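Isomaltodextranase (Arthrobacter globiformis, PDB 5AWO) hydrolyses the alpha-1,6-glucosidic linkages of dextran-like polysaccharides, releasing isomaltose units one after another from the non-reducing chain ends. Local coordinates at residues 493-501 / 568-576. Sequence-based numbering, arbitrary orientation.
Sequences HPGYDGNGF and ATWDTWGVA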
loop_
_atom_site.group_PDB
_atom_site.type_symbol
_atom_site.label_atom_id
_atom_site.label_comp_id
_atom_site.label_asym_id
_atom_site.label_seq_id
_atom_site.Cartn_x
_atom_site.Cartn_y
_atom_site.Cartn_z
ATOM N N HIS A 493 2.424 28.541 -7.306
ATOM C CA HIS A 493 2.422 29.856 -6.658
ATOM C C HIS A 493 3.676 29.953 -5.791
ATOM O O HIS A 493 3.839 29.162 -4.864
ATOM C CB HIS A 493 1.164 30.041 -5.804
ATOM C CG HIS A 493 -0.107 29.916 -6.584
ATOM N ND1 HIS A 493 -0.439 30.782 -7.606
ATOM C CD2 HIS A 493 -1.127 29.026 -6.499
ATOM C CE1 HIS A 493 -1.603 30.422 -8.123
ATOM N NE2 HIS A 493 -2.041 29.362 -7.469
ATOM N N PRO A 494 4.565 30.932 -6.065
ATOM C CA PRO A 494 5.797 30.939 -5.244
ATOM C C PRO A 494 5.617 31.248 -3.742
ATOM O O PRO A 494 4.542 31.688 -3.309
ATOM C CB PRO A 494 6.699 31.983 -5.933
ATOM C CG PRO A 494 5.881 32.647 -6.987
ATOM C CD PRO A 494 4.631 31.843 -7.224
ATOM N N GLY A 495 6.660 30.980 -2.945
ATOM C CA GLY A 495 6.676 31.303 -1.506
ATOM C C GLY A 495 6.482 30.122 -0.578
ATOM O O GLY A 495 6.610 30.229 0.644
ATOM N N TYR A 496 6.141 28.973 -1.156
ATOM C CA TYR A 496 6.072 27.737 -0.382
ATOM C C TYR A 496 7.468 27.346 0.131
ATOM O O TYR A 496 8.463 27.617 -0.519
ATOM C CB TYR A 496 5.491 26.604 -1.239
ATOM C CG TYR A 496 6.190 26.408 -2.558
ATOM C CD1 TYR A 496 7.343 25.646 -2.655
ATOM C CD2 TYR A 496 5.711 26.999 -3.715
ATOM C CE1 TYR A 496 7.972 25.456 -3.856
ATOM C CE2 TYR A 496 6.351 26.855 -4.921
ATOM C CZ TYR A 496 7.494 26.068 -4.995
ATOM O OH TYR A 496 8.110 25.916 -6.197
ATOM N N ASP A 497 7.497 26.749 1.314
ATOM C CA ASP A 497 8.652 26.020 1.849
ATOM C C ASP A 497 8.737 24.652 1.165
ATOM O O ASP A 497 7.720 24.006 0.939
ATOM C CB ASP A 497 8.511 25.842 3.363
ATOM C CG ASP A 497 8.549 27.188 4.129
ATOM O OD1 ASP A 497 9.339 28.065 3.730
ATOM O OD2 ASP A 497 7.800 27.317 5.118
ATOM N N GLY A 498 9.940 24.223 0.818
ATOM C CA GLY A 498 10.121 22.920 0.178
ATOM C C GLY A 498 9.887 22.905 -1.325
ATOM O O GLY A 498 10.111 23.899 -1.997
ATOM N N ASN A 499 9.458 21.753 -1.838
ATOM C CA ASN A 499 9.331 21.514 -3.284
ATOM C C ASN A 499 7.951 21.934 -3.829
ATOM O O ASN A 499 7.767 21.975 -5.034
ATOM C CB ASN A 499 9.592 20.015 -3.629
ATOM C CG ASN A 499 8.561 19.077 -3.057
ATOM O OD1 ASN A 499 8.159 19.200 -1.930
ATOM N ND2 ASN A 499 8.189 18.022 -3.839
ATOM N N GLY A 500 7.011 22.229 -2.926
ATOM C CA GLY A 500 5.650 22.583 -3.320
ATOM C C GLY A 500 4.688 22.551 -2.150
ATOM O O GLY A 500 5.081 22.725 -0.985
ATOM N N PHE A 501 3.421 22.278 -2.455
ATOM C CA PHE A 501 2.357 22.321 -1.488
ATOM C C PHE A 501 1.214 21.443 -1.966
ATOM O O PHE A 501 1.297 20.841 -3.040
ATOM C CB PHE A 501 1.868 23.779 -1.285
ATOM C CG PHE A 501 1.531 24.490 -2.560
ATOM C CD1 PHE A 501 0.252 24.410 -3.128
ATOM C CD2 PHE A 501 2.492 25.234 -3.204
ATOM C CE1 PHE A 501 -0.038 25.080 -4.303
ATOM C CE2 PHE A 501 2.214 25.898 -4.378
ATOM C CZ PHE A 501 0.941 25.822 -4.942
ATOM N N ALA A 568 -3.933 38.529 0.146
ATOM C CA ALA A 568 -4.021 39.342 -1.062
ATOM C C ALA A 568 -3.894 38.559 -2.352
ATOM O O ALA A 568 -4.610 38.817 -3.319
ATOM C CB ALA A 568 -2.969 40.446 -1.027
ATOM N N THR A 569 -2.956 37.617 -2.384
ATOM C CA THR A 569 -2.695 36.887 -3.609
ATOM C C THR A 569 -2.439 35.435 -3.237
ATOM O O THR A 569 -2.192 35.127 -2.086
ATOM C CB THR A 569 -1.455 37.425 -4.335
ATOM O OG1 THR A 569 -0.291 37.116 -3.568
ATOM C CG2 THR A 569 -1.531 38.966 -4.546
ATOM N N TRP A 570 -2.525 34.569 -4.229
ATOM C CA TRP A 570 -2.210 33.152 -4.045
ATOM C C TRP A 570 -0.724 32.910 -3.735
ATOM O O TRP A 570 -0.396 31.838 -3.232
ATOM C CB TRP A 570 -2.664 32.339 -5.263
ATOM C CG TRP A 570 -4.160 32.087 -5.261
ATOM C CD1 TRP A 570 -5.078 32.606 -6.135
ATOM C CD2 TRP A 570 -4.900 31.278 -4.336
ATOM N NE1 TRP A 570 -6.339 32.168 -5.806
ATOM C CE2 TRP A 570 -6.264 31.357 -4.706
ATOM C CE3 TRP A 570 -4.548 30.498 -3.223
ATOM C CZ2 TRP A 570 -7.268 30.676 -4.014
ATOM C CZ3 TRP A 570 -5.534 29.824 -2.545
ATOM C CH2 TRP A 570 -6.883 29.914 -2.937
ATOM N N ASP A 571 0.142 33.900 -4.007
ATOM C CA ASP A 571 1.577 33.887 -3.614
ATOM C C ASP A 571 1.849 34.321 -2.168
ATOM O O ASP A 571 3.002 34.339 -1.736
ATOM C CB ASP A 571 2.394 34.858 -4.483
ATOM C CG ASP A 571 2.442 34.470 -5.927
ATOM O OD1 ASP A 571 1.818 33.454 -6.301
ATOM O OD2 ASP A 571 3.102 35.205 -6.699
ATOM N N THR A 572 0.812 34.718 -1.440
ATOM C CA THR A 572 0.941 35.091 -0.047
ATOM C C THR A 572 0.625 33.899 0.848
ATOM O O THR A 572 -0.391 33.239 0.651
ATOM C CB THR A 572 -0.030 36.253 0.298
ATOM O OG1 THR A 572 0.066 37.258 -0.715
ATOM C CG2 THR A 572 0.295 36.863 1.630
ATOM N N TRP A 573 1.464 33.671 1.858
ATOM C CA TRP A 573 1.301 32.568 2.793
ATOM C C TRP A 573 1.122 33.089 4.212
ATOM O O TRP A 573 1.809 34.038 4.641
ATOM C CB TRP A 573 2.519 31.609 2.702
ATOM C CG TRP A 573 2.682 31.050 1.307
ATOM C CD1 TRP A 573 3.323 31.622 0.269
ATOM C CD2 TRP A 573 2.155 29.803 0.809
ATOM N NE1 TRP A 573 3.227 30.832 -0.861
ATOM C CE2 TRP A 573 2.516 29.707 -0.546
ATOM C CE3 TRP A 573 1.409 28.775 1.379
ATOM C CZ2 TRP A 573 2.153 28.615 -1.347
ATOM C CZ3 TRP A 573 1.044 27.704 0.588
ATOM C CH2 TRP A 573 1.412 27.632 -0.752
ATOM N N GLY A 574 0.194 32.487 4.942
ATOM C CA GLY A 574 0.016 32.773 6.357
ATOM C C GLY A 574 0.083 31.531 7.215
ATOM O O GLY A 574 0.169 30.411 6.700
ATOM N N VAL A 575 0.067 31.729 8.521
ATOM C CA VAL A 575 0.046 30.658 9.490
ATOM C C VAL A 575 -1.177 30.818 10.389
ATOM O O VAL A 575 -1.296 31.807 11.129
ATOM C CB VAL A 575 1.333 30.636 10.342
ATOM C CG1 VAL A 575 1.290 29.485 11.331
ATOM C CG2 VAL A 575 2.565 30.568 9.436
ATOM N N ALA A 576 -2.103 29.871 10.301
ATOM C CA ALA A 576 -3.224 29.814 11.227
ATOM C C ALA A 576 -2.797 29.046 12.455
ATOM O O ALA A 576 -1.989 28.107 12.370
ATOM C CB ALA A 576 -4.426 29.158 10.576
#
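W573 reaches across to the loop of 493-501 with the edge of its indole that runs from CD1 through NE1 to CH2, meeting a succession of partners. From CB the side chain heads toward that loop, CG lying anti to the carbonyl carbon (chi1 -59°). CD1 comes next and lies 3.6 Å from G495 O, which sits over one face of the ring. At the pyrrole edge NE1 gives its hydrogen to P494 O, a bond of 2.9 Å that is nearly straight (170°) and lies in the indole plane. Beyond it the benzo edge meets mostly carbon: CZ2 touches Y496 CB at 3.9 Å, though it also faces H493 O, buried here without a hydrogen-bond partner, and CH2 ends 3.6 Å from F501 CD2, in an edge-to-face pair with planes inclined at 61°. Tryptophan suits the place because one flat group combines a donor with a long hydrocarbon edge; a leucine here would probably leave P494 O without its donor and the face of F501 without its edge-on partner. G495 fits equally well, since a CB on it would run into W573 CD1. W570 and D571 are the central residues of the type I turn from T569 to T572: the flat imidazole of H493 offers a face to W570 CB, a CH-pi contact 3.5 Å from the ring centroid, while D571 OD1 touches P494 CD at 3.4 Å. Within the CBM35 module, away from the probable catalytic residues, the contact joins the loop between strands 488-490 and 501-505 to the turn leading into strand 574-582; W573 also packs on strand 526-535, and H493, F501 and W570 on N602 of strand 601-609.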